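Local coordinates for DNA primase (Aquifex aeolicus, PDB 2AU3), which probably synthesises, as a DnaG-family primase, the short RNA primers that DNA polymerase extends during DNA replication, at residues V17-E22 with K88-K93; C37-H40 with S46-V49; K69-Y74 with F80-E85; R111-Y116 with K142-Y147. All blocks are in the same frame, centred on the assembly; numbering follows the deposited sequence.

Contact 1 of 4, residues V17-E22 with K88-K93; sequences VDVISE and KRYGKK
R89 reaches E22 with both terminal nitrogens, and its course from CB outward explains the grip. CB points toward helix 16-23, with CG beside the backbone N (chi1 -74°). Bends at chi2 and chi3 fold the CG-CD-NE arm into a compact hook that carries the guanidinium to the carboxylate. R89 CZ then lies 3.2 Å from E22 OE1. Beyond it the contacts are paired: R89 NH1 donates to E22 OE1 at 2.6 Å, R89 NH2 to E22 OE2 at 2.7 Å. The result is an end-on, two-nitrogen salt bridge using the syn lone pair of each oxygen. The two planes are 26° apart, so nearly coplanar; OE2 sits in the guanidinium plane and OE1 is tilted 19° from it. This bidentate arrangement restricts rotation of both groups at a largely exposed surface of the zinc-binding domain, where the C-terminal end of helix 79-90 faces helix 16-23. That end is finished by a Schellman motif, with G91 the residue of positive phi. One turn of helix 16-23 back, Y90 uses its phenol end. Y90 OH lies 3.8 Å from V19 CG1, the two side chains crossing at about a right angle, and 3.9 Å from D18 CB. A water in the plane of the ring, at its edge, connects Y90 OH (2.6 Å from the water oxygen) to D18 OD2, to which it donates a hydrogen bond.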
loop_
_atom_site.group_PDB
_atom_site.type_symbol
_atom_site.label_atom_id
_atom_site.label_comp_id
_atom_site.label_asym_id
_atom_site.label_seq_id
_atom_site.Cartn_x
_atom_site.Cartn_y
_atom_site.Cartn_z
ATOM N N VAL A 17 0.241 -24.569 -8.170
ATOM C CA VAL A 17 1.067 -25.153 -9.218
ATOM C C VAL A 17 0.343 -26.332 -9.880
ATOM O O VAL A 17 0.237 -26.397 -11.109
ATOM C CB VAL A 17 2.469 -25.565 -8.672
ATOM C CG1 VAL A 17 3.273 -26.339 -9.715
ATOM C CG2 VAL A 17 3.248 -24.339 -8.250
ATOM N N ASP A 18 -0.180 -27.250 -9.078
ATOM C CA ASP A 18 -0.972 -28.358 -9.640
ATOM C C ASP A 18 -2.195 -27.859 -10.432
ATOM O O ASP A 18 -2.474 -28.370 -11.528
ATOM C CB ASP A 18 -1.434 -29.346 -8.556
ATOM C CG ASP A 18 -0.273 -30.022 -7.832
ATOM O OD1 ASP A 18 0.773 -30.292 -8.462
ATOM O OD2 ASP A 18 -0.325 -30.325 -6.622
ATOM N N VAL A 19 -2.935 -26.882 -9.906
ATOM C CA VAL A 19 -4.135 -26.467 -10.667
ATOM C C VAL A 19 -3.865 -25.750 -11.972
ATOM O O VAL A 19 -4.498 -26.075 -12.976
ATOM C CB VAL A 19 -5.363 -25.879 -9.838
ATOM C CG1 VAL A 19 -5.085 -25.709 -8.381
ATOM C CG2 VAL A 19 -5.978 -24.619 -10.480
ATOM N N ILE A 20 -2.905 -24.824 -11.991
ATOM C CA ILE A 20 -2.626 -24.098 -13.218
ATOM C C ILE A 20 -1.930 -24.991 -14.274
ATOM O O ILE A 20 -2.130 -24.813 -15.489
ATOM C CB ILE A 20 -1.845 -22.787 -12.910
ATOM C CG1 ILE A 20 -2.672 -21.912 -11.931
ATOM C CG2 ILE A 20 -1.515 -22.033 -14.203
ATOM C CD1 ILE A 20 -2.273 -20.409 -11.842
ATOM N N SER A 21 -1.139 -25.954 -13.814
ATOM C CA SER A 21 -0.448 -26.873 -14.727
ATOM C C SER A 21 -1.405 -27.752 -15.553
ATOM O O SER A 21 -1.057 -28.183 -16.646
ATOM C CB SER A 21 0.551 -27.756 -13.964
ATOM O OG SER A 21 1.386 -28.466 -14.876
ATOM N N GLU A 22 -2.600 -28.014 -15.028
ATOM C CA GLU A 22 -3.657 -28.676 -15.791
ATOM C C GLU A 22 -4.026 -27.882 -17.059
ATOM O O GLU A 22 -4.350 -28.468 -18.095
ATOM C CB GLU A 22 -4.903 -28.850 -14.916
ATOM C CG GLU A 22 -4.666 -29.667 -13.643
ATOM C CD GLU A 22 -5.820 -30.602 -13.316
ATOM O OE1 GLU A 22 -6.952 -30.125 -13.087
ATOM O OE2 GLU A 22 -5.597 -31.822 -13.263
ATOM N N LYS A 88 -14.686 -30.411 -5.711
ATOM C CA LYS A 88 -14.962 -31.734 -6.271
ATOM C C LYS A 88 -13.671 -32.456 -6.679
ATOM O O LYS A 88 -13.472 -33.614 -6.329
ATOM C CB LYS A 88 -15.942 -31.642 -7.456
ATOM C CG LYS A 88 -17.337 -31.146 -7.061
ATOM C CD LYS A 88 -18.334 -31.239 -8.225
ATOM C CE LYS A 88 -19.101 -29.931 -8.410
ATOM N NZ LYS A 88 -19.843 -29.845 -9.719
ATOM N N ARG A 89 -12.785 -31.752 -7.386
ATOM C CA ARG A 89 -11.486 -32.320 -7.786
ATOM C C ARG A 89 -10.621 -32.756 -6.592
ATOM O O ARG A 89 -9.812 -33.679 -6.707
ATOM C CB ARG A 89 -10.698 -31.309 -8.624
ATOM C CG ARG A 89 -11.217 -31.130 -10.041
ATOM C CD ARG A 89 -11.222 -32.424 -10.869
ATOM N NE ARG A 89 -9.885 -32.974 -11.149
ATOM C CZ ARG A 89 -8.962 -32.390 -11.921
ATOM N NH1 ARG A 89 -9.200 -31.203 -12.473
ATOM N NH2 ARG A 89 -7.799 -32.993 -12.133
ATOM N N TYR A 90 -10.791 -32.091 -5.453
ATOM C CA TYR A 90 -9.924 -32.338 -4.311
ATOM C C TYR A 90 -10.604 -33.202 -3.247
ATOM O O TYR A 90 -9.965 -33.608 -2.285
ATOM C CB TYR A 90 -9.391 -31.013 -3.724
ATOM C CG TYR A 90 -8.155 -30.483 -4.446
ATOM C CD1 TYR A 90 -6.864 -30.923 -4.101
ATOM C CD2 TYR A 90 -8.276 -29.558 -5.487
ATOM C CE1 TYR A 90 -5.715 -30.438 -4.791
ATOM C CE2 TYR A 90 -7.146 -29.074 -6.180
ATOM C CZ TYR A 90 -5.875 -29.508 -5.824
ATOM O OH TYR A 90 -4.792 -29.024 -6.528
ATOM N N GLY A 91 -11.890 -33.502 -3.429
ATOM C CA GLY A 91 -12.618 -34.324 -2.467
ATOM C C GLY A 91 -12.844 -33.591 -1.150
ATOM O O GLY A 91 -12.802 -34.176 -0.067
ATOM N N LYS A 92 -13.059 -32.289 -1.257
ATOM C CA LYS A 92 -13.344 -31.465 -0.099
ATOM C C LYS A 92 -14.782 -30.996 -0.220
ATOM O O LYS A 92 -15.304 -30.843 -1.327
ATOM C CB LYS A 92 -12.391 -30.264 -0.029
ATOM C CG LYS A 92 -10.916 -30.607 0.303
ATOM C CD LYS A 92 -10.724 -31.106 1.758
ATOM C CE LYS A 92 -10.301 -29.980 2.711
ATOM N NZ LYS A 92 -10.250 -30.428 4.164
ATOM N N LYS A 93 -15.420 -30.780 0.921
ATOM C CA LYS A 93 -16.800 -30.341 0.945
ATOM C C LYS A 93 -16.845 -28.818 0.741
ATOM O O LYS A 93 -15.917 -28.102 1.127
ATOM C CB LYS A 93 -17.470 -30.790 2.250
ATOM C CG LYS A 93 -17.938 -29.679 3.195
ATOM C CD LYS A 93 -17.369 -29.855 4.609
ATOM C CE LYS A 93 -18.392 -30.457 5.578
ATOM N NZ LYS A 93 -17.887 -31.726 6.222
HETATM O O HOH W 1 -2.555 -29.758 -5.469
#

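Contact 2 of 4, residues C37-H40 with S46-V49; sequences CPFH and SFYV. With ZN (zinc ion), chain B.
C37 and F47 both send their side chains out opposite the backbone N, with chi1 -175° placing SG and chi1 -178° placing the F47 ring. These torsions set C37 SG 3.8 Å from F47 CD1, an oblique sulfur-aromatic approach in which the sulfur lies 5.0 Å from the centroid of the F47 ring. The same side of the ring meets the neighbouring residues: P38 CD stands 3.9 Å from F47 CD1, and F39 CE2 is 4.0 Å from F47 CE1. P38 also lays its CG over the centre of the F39 ring, joining those two side chains into one surface. C37 SG binds the zinc ion at 2.3 Å and accepts a hydrogen bond from F39 N (158° at the hydrogen), with a weak one from H40 N. Those donors probably draw some charge off the thiolate. H40 adds ND1 to the zinc ion at 2.0 Å. Between the backbones, a single water accepts from C37 N (2.7 Å) and from S46 N. F47 also meets F56 with nearly parallel rings. An alanine here would probably open a gap beside C37 SG and leave P38, F39 and F56 without their apolar partner. With C58 and C61 completing the metal site, the turn of N-H...S bonds round a cysteine ligand is that of a zinc knuckle, set beside a strand of the antiparallel sheet in this CHC2-type zinc ribbon.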
loop_
_atom_site.group_PDB
_atom_site.type_symbol
_atom_site.label_atom_id
_atom_site.label_comp_id
_atom_site.label_asym_id
_atom_site.label_seq_id
_atom_site.Cartn_x
_atom_site.Cartn_y
_atom_site.Cartn_z
ATOM N N CYS A 37 0.599 -15.557 -20.995
ATOM C CA CYS A 37 -0.690 -15.273 -20.374
ATOM C C CYS A 37 -1.875 -15.673 -21.280
ATOM O O CYS A 37 -1.881 -15.357 -22.465
ATOM C CB CYS A 37 -0.773 -13.799 -19.988
ATOM S SG CYS A 37 -2.271 -13.363 -19.085
ATOM N N PRO A 38 -2.862 -16.372 -20.716
ATOM C CA PRO A 38 -4.053 -16.771 -21.480
ATOM C C PRO A 38 -5.133 -15.678 -21.500
ATOM O O PRO A 38 -6.175 -15.866 -22.136
ATOM C CB PRO A 38 -4.569 -17.986 -20.693
ATOM C CG PRO A 38 -4.177 -17.684 -19.253
ATOM C CD PRO A 38 -2.925 -16.829 -19.317
ATOM N N PHE A 39 -4.894 -14.570 -20.796
ATOM C CA PHE A 39 -5.919 -13.542 -20.611
ATOM C C PHE A 39 -5.627 -12.243 -21.385
ATOM O O PHE A 39 -6.547 -11.481 -21.702
ATOM C CB PHE A 39 -6.139 -13.251 -19.122
ATOM C CG PHE A 39 -6.394 -14.482 -18.291
ATOM C CD1 PHE A 39 -7.434 -15.346 -18.609
ATOM C CD2 PHE A 39 -5.592 -14.774 -17.179
ATOM C CE1 PHE A 39 -7.665 -16.497 -17.860
ATOM C CE2 PHE A 39 -5.832 -15.917 -16.406
ATOM C CZ PHE A 39 -6.876 -16.779 -16.751
ATOM N N HIS A 40 -4.351 -12.010 -21.683
ATOM C CA HIS A 40 -3.934 -10.924 -22.570
ATOM C C HIS A 40 -2.886 -11.457 -23.554
ATOM O O HIS A 40 -2.259 -12.478 -23.295
ATOM C CB HIS A 40 -3.407 -9.730 -21.757
ATOM C CG HIS A 40 -1.912 -9.742 -21.546
ATOM N ND1 HIS A 40 -1.304 -10.492 -20.561
ATOM C CD2 HIS A 40 -0.916 -9.083 -22.185
ATOM C CE1 HIS A 40 0.002 -10.311 -20.616
ATOM N NE2 HIS A 40 0.265 -9.457 -21.589
ATOM N N SER A 46 4.881 -13.635 -19.574
ATOM C CA SER A 46 4.859 -12.621 -18.518
ATOM C C SER A 46 3.999 -13.049 -17.330
ATOM O O SER A 46 3.789 -12.278 -16.399
ATOM C CB SER A 46 4.311 -11.305 -19.069
ATOM O OG SER A 46 5.044 -10.917 -20.207
ATOM N N PHE A 47 3.517 -14.282 -17.381
ATOM C CA PHE A 47 2.547 -14.811 -16.417
ATOM C C PHE A 47 3.256 -15.775 -15.483
ATOM O O PHE A 47 3.725 -16.841 -15.916
ATOM C CB PHE A 47 1.428 -15.524 -17.188
ATOM C CG PHE A 47 0.332 -16.077 -16.323
ATOM C CD1 PHE A 47 -0.901 -15.437 -16.259
ATOM C CD2 PHE A 47 0.511 -17.279 -15.622
ATOM C CE1 PHE A 47 -1.946 -15.963 -15.483
ATOM C CE2 PHE A 47 -0.517 -17.811 -14.846
ATOM C CZ PHE A 47 -1.754 -17.157 -14.775
ATOM N N TYR A 48 3.331 -15.402 -14.202
ATOM C CA TYR A 48 4.130 -16.125 -13.224
ATOM C C TYR A 48 3.279 -16.780 -12.158
ATOM O O TYR A 48 2.264 -16.236 -11.737
ATOM C CB TYR A 48 5.172 -15.205 -12.575
ATOM C CG TYR A 48 6.296 -14.822 -13.513
ATOM C CD1 TYR A 48 7.510 -15.492 -13.486
ATOM C CD2 TYR A 48 6.132 -13.788 -14.428
ATOM C CE1 TYR A 48 8.545 -15.131 -14.340
ATOM C CE2 TYR A 48 7.147 -13.430 -15.283
ATOM C CZ TYR A 48 8.346 -14.107 -15.239
ATOM O OH TYR A 48 9.337 -13.745 -16.105
ATOM N N VAL A 49 3.703 -17.970 -11.739
ATOM C CA VAL A 49 3.068 -18.680 -10.652
ATOM C C VAL A 49 4.114 -18.899 -9.570
ATOM O O VAL A 49 5.178 -19.450 -9.842
ATOM C CB VAL A 49 2.496 -20.034 -11.136
ATOM C CG1 VAL A 49 1.854 -20.780 -9.966
ATOM C CG2 VAL A 49 1.475 -19.813 -12.289
HETATM ZN ZN ZN B . -1.768 -11.178 -18.750
HETATM O O HOH W 2 2.539 -13.651 -21.295
#

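Contact 3 of 4, residues K69-Y74 with F80-E85; sequences KFVSLY and FEAALE
A82 overlaps the backbone of S72 with its lone methyl, and the evidence is in the distances: A82 CB lies 3.4 Å from S72 N and 3.7 Å from S72 CA. The contact joins the two arms of a helical hairpin, helix 67-75 followed after a short turn by helix 79-90, within the zinc-binding domain. Because a methyl is all that stands between them here, the backbones come close, S72 CA and A82 CA being 5.0 Å apart. The interaction is van der Waals contact throughout. V71 supplies the second surface. Its CG1, anti to the backbone N (chi1 175°), runs out beside the alanine and stops 4.0 Å from A82 CB, while CG2 packs on V19 and the side chain also touches Y23, both of helix 16-23. V71 is therefore shared between two helices. On the far side of the hairpin, A83 and F80 turn away from helix 67-75; A83 packs on I7 and L10, and F80 on I7, all of helix 6-13, and F80 also reaches helix 101-122. The interface itself centres on the A82 methyl, set against V71 and S72. The S72 side chain adds the final touch, its CB resting 3.8 Å from A82 CB.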
loop_
_atom_site.group_PDB
_atom_site.type_symbol
_atom_site.label_atom_id
_atom_site.label_comp_id
_atom_site.label_asym_id
_atom_site.label_seq_id
_atom_site.Cartn_x
_atom_site.Cartn_y
_atom_site.Cartn_z
ATOM N N LYS A 69 -9.249 -18.362 -8.133
ATOM C CA LYS A 69 -9.445 -17.212 -8.991
ATOM C C LYS A 69 -8.949 -17.496 -10.413
ATOM O O LYS A 69 -9.597 -17.102 -11.382
ATOM C CB LYS A 69 -8.730 -15.994 -8.412
ATOM C CG LYS A 69 -8.643 -14.836 -9.379
ATOM C CD LYS A 69 -8.646 -13.529 -8.623
ATOM C CE LYS A 69 -8.994 -12.381 -9.529
ATOM N NZ LYS A 69 -8.190 -11.193 -9.153
ATOM N N PHE A 70 -7.814 -18.188 -10.546
ATOM C CA PHE A 70 -7.361 -18.579 -11.885
ATOM C C PHE A 70 -8.461 -19.371 -12.625
ATOM O O PHE A 70 -8.771 -19.100 -13.783
ATOM C CB PHE A 70 -6.060 -19.394 -11.864
ATOM C CG PHE A 70 -5.650 -19.869 -13.243
ATOM C CD1 PHE A 70 -4.951 -19.023 -14.113
ATOM C CD2 PHE A 70 -6.045 -21.122 -13.701
ATOM C CE1 PHE A 70 -4.608 -19.438 -15.407
ATOM C CE2 PHE A 70 -5.697 -21.551 -15.005
ATOM C CZ PHE A 70 -4.998 -20.707 -15.851
ATOM N N VAL A 71 -9.011 -20.378 -11.961
ATOM C CA VAL A 71 -10.031 -21.220 -12.588
ATOM C C VAL A 71 -11.255 -20.378 -12.955
ATOM O O VAL A 71 -11.799 -20.503 -14.077
ATOM C CB VAL A 71 -10.406 -22.445 -11.697
ATOM C CG1 VAL A 71 -11.570 -23.250 -12.318
ATOM C CG2 VAL A 71 -9.191 -23.325 -11.476
ATOM N N SER A 72 -11.646 -19.479 -12.041
ATOM C CA SER A 72 -12.759 -18.558 -12.303
ATOM C C SER A 72 -12.548 -17.779 -13.592
ATOM O O SER A 72 -13.494 -17.579 -14.377
ATOM C CB SER A 72 -12.927 -17.565 -11.142
ATOM O OG SER A 72 -14.012 -16.702 -11.383
ATOM N N LEU A 73 -11.323 -17.314 -13.805
ATOM C CA LEU A 73 -11.039 -16.516 -14.993
ATOM C C LEU A 73 -10.936 -17.403 -16.223
ATOM O O LEU A 73 -11.521 -17.096 -17.271
ATOM C CB LEU A 73 -9.774 -15.654 -14.826
ATOM C CG LEU A 73 -9.783 -14.567 -13.749
ATOM C CD1 LEU A 73 -8.340 -14.042 -13.514
ATOM C CD2 LEU A 73 -10.707 -13.433 -14.130
ATOM N N TYR A 74 -10.222 -18.514 -16.100
ATOM C CA TYR A 74 -10.122 -19.447 -17.217
ATOM C C TYR A 74 -11.495 -19.969 -17.682
ATOM O O TYR A 74 -11.789 -19.969 -18.880
ATOM C CB TYR A 74 -9.167 -20.610 -16.907
ATOM C CG TYR A 74 -8.647 -21.272 -18.173
ATOM C CD1 TYR A 74 -7.477 -20.822 -18.792
ATOM C CD2 TYR A 74 -9.366 -22.305 -18.779
ATOM C CE1 TYR A 74 -7.013 -21.424 -19.977
ATOM C CE2 TYR A 74 -8.910 -22.922 -19.949
ATOM C CZ TYR A 74 -7.743 -22.478 -20.544
ATOM O OH TYR A 74 -7.317 -23.090 -21.699
ATOM N N PHE A 80 -16.735 -18.432 -6.504
ATOM C CA PHE A 80 -17.305 -19.550 -5.733
ATOM C C PHE A 80 -17.799 -20.734 -6.572
ATOM O O PHE A 80 -17.714 -21.903 -6.131
ATOM C CB PHE A 80 -18.378 -19.047 -4.779
ATOM C CG PHE A 80 -17.835 -18.184 -3.672
ATOM C CD1 PHE A 80 -16.888 -18.688 -2.782
ATOM C CD2 PHE A 80 -18.273 -16.875 -3.514
ATOM C CE1 PHE A 80 -16.370 -17.896 -1.754
ATOM C CE2 PHE A 80 -17.746 -16.064 -2.491
ATOM C CZ PHE A 80 -16.815 -16.592 -1.603
ATOM N N GLU A 81 -18.249 -20.456 -7.793
ATOM C CA GLU A 81 -18.408 -21.511 -8.797
ATOM C C GLU A 81 -17.089 -22.272 -9.048
ATOM O O GLU A 81 -17.065 -23.503 -9.105
ATOM C CB GLU A 81 -18.977 -20.941 -10.113
ATOM C CG GLU A 81 -20.472 -20.650 -10.070
ATOM C CD GLU A 81 -21.010 -19.998 -11.347
ATOM O OE1 GLU A 81 -20.372 -19.072 -11.897
ATOM O OE2 GLU A 81 -22.107 -20.405 -11.801
ATOM N N ALA A 82 -15.997 -21.536 -9.214
ATOM C CA ALA A 82 -14.671 -22.145 -9.394
ATOM C C ALA A 82 -14.271 -22.915 -8.151
ATOM O O ALA A 82 -13.674 -24.001 -8.243
ATOM C CB ALA A 82 -13.616 -21.068 -9.702
ATOM N N ALA A 83 -14.566 -22.336 -6.988
ATOM C CA ALA A 83 -14.332 -23.017 -5.716
ATOM C C ALA A 83 -15.023 -24.396 -5.665
ATOM O O ALA A 83 -14.426 -25.386 -5.233
ATOM C CB ALA A 83 -14.770 -22.146 -4.578
ATOM N N LEU A 84 -16.258 -24.461 -6.143
ATOM C CA LEU A 84 -17.028 -25.710 -6.110
ATOM C C LEU A 84 -16.424 -26.732 -7.054
ATOM O O LEU A 84 -16.370 -27.910 -6.742
ATOM C CB LEU A 84 -18.504 -25.470 -6.479
ATOM C CG LEU A 84 -19.484 -26.661 -6.317
ATOM C CD1 LEU A 84 -19.313 -27.405 -4.994
ATOM C CD2 LEU A 84 -20.930 -26.211 -6.477
ATOM N N GLU A 85 -15.984 -26.272 -8.218
ATOM C CA GLU A 85 -15.369 -27.162 -9.187
ATOM C C GLU A 85 -14.066 -27.759 -8.634
ATOM O O GLU A 85 -13.823 -28.970 -8.791
ATOM C CB GLU A 85 -15.132 -26.431 -10.511
ATOM C CG GLU A 85 -14.539 -27.300 -11.612
ATOM C CD GLU A 85 -15.480 -28.403 -12.086
ATOM O OE1 GLU A 85 -16.709 -28.351 -11.774
ATOM O OE2 GLU A 85 -14.981 -29.329 -12.783
#

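Contact 4 of 4, residues R111-Y116 with K142-Y147; sequences RVCDFY and KFDLGY
OD2 of D144 is gripped by two cations, R117 and K57, while K194 takes OD1; these three salt-bridge partners all lie outside the two segments, and they probably stabilise the negative charge of the buried carboxylate. The same side chain touches helix 101-122 through carbon, since D144 CB lies 3.7 Å from C113 SG. The main chains are joined by a water that donates to both C113 O (3.0 Å) and D144 O (2.7 Å). D144 itself, with positive phi, closes helix 137-142 in a Schellman motif. From there the chain runs into strand 146-147, an outer strand of the antiparallel sheet in the N-terminal part of the catalytic core, and this strand lies against the helix at Y116. Y147 N donates to Y116 O at 3.0 Å, yet the donor stands 47° out of the carbonyl plane, and so off its lone pairs. G146 makes the approach possible: its CA comes within 3.2 Å of Y116 O, and a side chain there would run into Y116 CB. In return Y147 O receives a C-H contact from Y116 CA (3.4 Å), and Y116 CD1 lies 3.2 Å from the same oxygen. With CG beside the backbone N (chi1 -72°), the Y116 ring passes Y147 O obliquely, meets F203 edge-to-face, and bonds through OH to D183. An alanine at Y116 would probably leave D183 without that hydroxyl and F203 without its ring partner, opening a gap beside Y147 O.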
loop_
_atom_site.group_PDB
_atom_site.type_symbol
_atom_site.label_atom_id
_atom_site.label_comp_id
_atom_site.label_asym_id
_atom_site.label_seq_id
_atom_site.Cartn_x
_atom_site.Cartn_y
_atom_site.Cartn_z
ATOM N N ARG A 111 -12.928 -8.811 -6.759
ATOM C CA ARG A 111 -13.558 -8.792 -8.069
ATOM C C ARG A 111 -13.749 -7.361 -8.582
ATOM O O ARG A 111 -13.714 -7.101 -9.791
ATOM C CB ARG A 111 -14.917 -9.496 -8.020
ATOM C CG ARG A 111 -15.651 -9.450 -9.336
ATOM C CD ARG A 111 -14.895 -10.241 -10.419
ATOM N NE ARG A 111 -15.521 -10.216 -11.728
ATOM C CZ ARG A 111 -15.230 -9.343 -12.686
ATOM N NH1 ARG A 111 -14.353 -8.351 -12.474
ATOM N NH2 ARG A 111 -15.833 -9.456 -13.861
ATOM N N VAL A 112 -14.047 -6.457 -7.664
ATOM C CA VAL A 112 -14.245 -5.064 -8.016
ATOM C C VAL A 112 -12.887 -4.450 -8.402
ATOM O O VAL A 112 -12.795 -3.672 -9.335
ATOM C CB VAL A 112 -14.921 -4.289 -6.863
ATOM C CG1 VAL A 112 -14.845 -2.761 -7.080
ATOM C CG2 VAL A 112 -16.378 -4.717 -6.719
ATOM N N CYS A 113 -11.835 -4.861 -7.718
ATOM C CA CYS A 113 -10.472 -4.483 -8.110
ATOM C C CYS A 113 -10.168 -4.877 -9.567
ATOM O O CYS A 113 -9.666 -4.059 -10.351
ATOM C CB CYS A 113 -9.455 -5.121 -7.153
ATOM S SG CYS A 113 -7.729 -4.627 -7.464
ATOM N N ASP A 114 -10.542 -6.100 -9.948
ATOM C CA ASP A 114 -10.324 -6.608 -11.318
ATOM C C ASP A 114 -11.113 -5.820 -12.342
ATOM O O ASP A 114 -10.650 -5.608 -13.475
ATOM C CB ASP A 114 -10.740 -8.083 -11.421
ATOM C CG ASP A 114 -9.923 -8.996 -10.491
ATOM O OD1 ASP A 114 -8.734 -8.692 -10.193
ATOM O OD2 ASP A 114 -10.412 -10.034 -9.994
ATOM N N PHE A 115 -12.314 -5.409 -11.952
ATOM C CA PHE A 115 -13.192 -4.613 -12.806
ATOM C C PHE A 115 -12.559 -3.245 -13.125
ATOM O O PHE A 115 -12.485 -2.815 -14.288
ATOM C CB PHE A 115 -14.561 -4.431 -12.118
ATOM C CG PHE A 115 -15.395 -3.346 -12.721
ATOM C CD1 PHE A 115 -15.950 -3.502 -13.988
ATOM C CD2 PHE A 115 -15.596 -2.151 -12.042
ATOM C CE1 PHE A 115 -16.707 -2.481 -14.575
ATOM C CE2 PHE A 115 -16.354 -1.128 -12.611
ATOM C CZ PHE A 115 -16.920 -1.306 -13.885
ATOM N N TYR A 116 -12.099 -2.575 -12.076
ATOM C CA TYR A 116 -11.417 -1.290 -12.211
ATOM C C TYR A 116 -10.117 -1.379 -13.025
ATOM O O TYR A 116 -9.817 -0.479 -13.824
ATOM C CB TYR A 116 -11.086 -0.750 -10.845
ATOM C CG TYR A 116 -12.248 -0.245 -10.037
ATOM C CD1 TYR A 116 -13.362 0.345 -10.643
ATOM C CD2 TYR A 116 -12.213 -0.303 -8.648
ATOM C CE1 TYR A 116 -14.444 0.827 -9.856
ATOM C CE2 TYR A 116 -13.266 0.212 -7.866
ATOM C CZ TYR A 116 -14.353 0.777 -8.478
ATOM O OH TYR A 116 -15.363 1.280 -7.700
ATOM N N LYS A 142 1.489 -3.660 -11.108
ATOM C CA LYS A 142 1.835 -4.256 -9.817
ATOM C C LYS A 142 0.861 -3.857 -8.724
ATOM O O LYS A 142 0.464 -4.701 -7.894
ATOM C CB LYS A 142 3.246 -3.872 -9.377
ATOM C CG LYS A 142 3.631 -4.471 -8.014
ATOM C CD LYS A 142 5.042 -4.042 -7.650
ATOM C CE LYS A 142 5.489 -4.656 -6.336
ATOM N NZ LYS A 142 5.460 -6.140 -6.316
ATOM N N PHE A 143 0.530 -2.565 -8.702
ATOM C CA PHE A 143 -0.322 -1.984 -7.674
ATOM C C PHE A 143 -1.816 -2.053 -8.003
ATOM O O PHE A 143 -2.641 -1.589 -7.215
ATOM C CB PHE A 143 0.091 -0.537 -7.364
ATOM C CG PHE A 143 1.272 -0.442 -6.430
ATOM C CD1 PHE A 143 1.087 -0.281 -5.046
ATOM C CD2 PHE A 143 2.545 -0.584 -6.910
ATOM C CE1 PHE A 143 2.196 -0.214 -4.169
ATOM C CE2 PHE A 143 3.657 -0.518 -6.038
ATOM C CZ PHE A 143 3.452 -0.318 -4.641
ATOM N N ASP A 144 -2.147 -2.655 -9.147
ATOM C CA ASP A 144 -3.543 -2.928 -9.508
ATOM C C ASP A 144 -4.362 -1.627 -9.679
ATOM O O ASP A 144 -5.558 -1.582 -9.404
ATOM C CB ASP A 144 -4.203 -3.913 -8.506
ATOM C CG ASP A 144 -3.565 -5.293 -8.543
ATOM O OD1 ASP A 144 -3.272 -5.859 -7.471
ATOM O OD2 ASP A 144 -3.292 -5.890 -9.615
ATOM N N LEU A 145 -3.709 -0.593 -10.192
ATOM C CA LEU A 145 -4.392 0.661 -10.485
ATOM C C LEU A 145 -5.558 0.446 -11.400
ATOM O O LEU A 145 -5.509 -0.398 -12.346
ATOM C CB LEU A 145 -3.447 1.697 -11.073
ATOM C CG LEU A 145 -2.248 2.070 -10.201
ATOM C CD1 LEU A 145 -1.779 3.418 -10.650
ATOM C CD2 LEU A 145 -2.505 2.068 -8.718
ATOM N N GLY A 146 -6.609 1.225 -11.149
ATOM C CA GLY A 146 -7.799 1.109 -11.951
ATOM C C GLY A 146 -8.483 2.421 -12.266
ATOM O O GLY A 146 -7.924 3.519 -12.068
ATOM N N TYR A 147 -9.717 2.295 -12.744
ATOM C CA TYR A 147 -10.562 3.408 -13.121
ATOM C C TYR A 147 -11.994 2.955 -12.933
ATOM O O TYR A 147 -12.319 1.804 -13.258
ATOM C CB TYR A 147 -10.340 3.729 -14.588
ATOM C CG TYR A 147 -11.218 4.830 -15.108
ATOM C CD1 TYR A 147 -11.195 6.094 -14.534
ATOM C CD2 TYR A 147 -12.110 4.593 -16.152
ATOM C CE1 TYR A 147 -12.020 7.100 -15.006
ATOM C CE2 TYR A 147 -12.926 5.597 -16.641
ATOM C CZ TYR A 147 -12.873 6.838 -16.063
ATOM O OH TYR A 147 -13.697 7.819 -16.547
HETATM O O HOH W 3 -8.226 -1.578 -9.343
#

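From the N terminus, helix 16-23 opens the widest loop, which contact 1 closes at the end of helix 79-90. Contacts 2 and 3 both nest inside it, one after the other: contact 2 closes a short loop that carries two of the zinc ligands, contact 3 the helical hairpin. Contact 4 follows in series, and none of the loops cross. Within the zinc-binding domain the three contacts share one apolar centre, since I20 packs on V49 and F70, and F39 and F47 also meet F70. Contact 4 lies beyond it, where helix 101-122 meets strand 146-147; K69 NZ and D114 OD2, 2.6 Å apart in a salt bridge, tie contact 3 to contact 4.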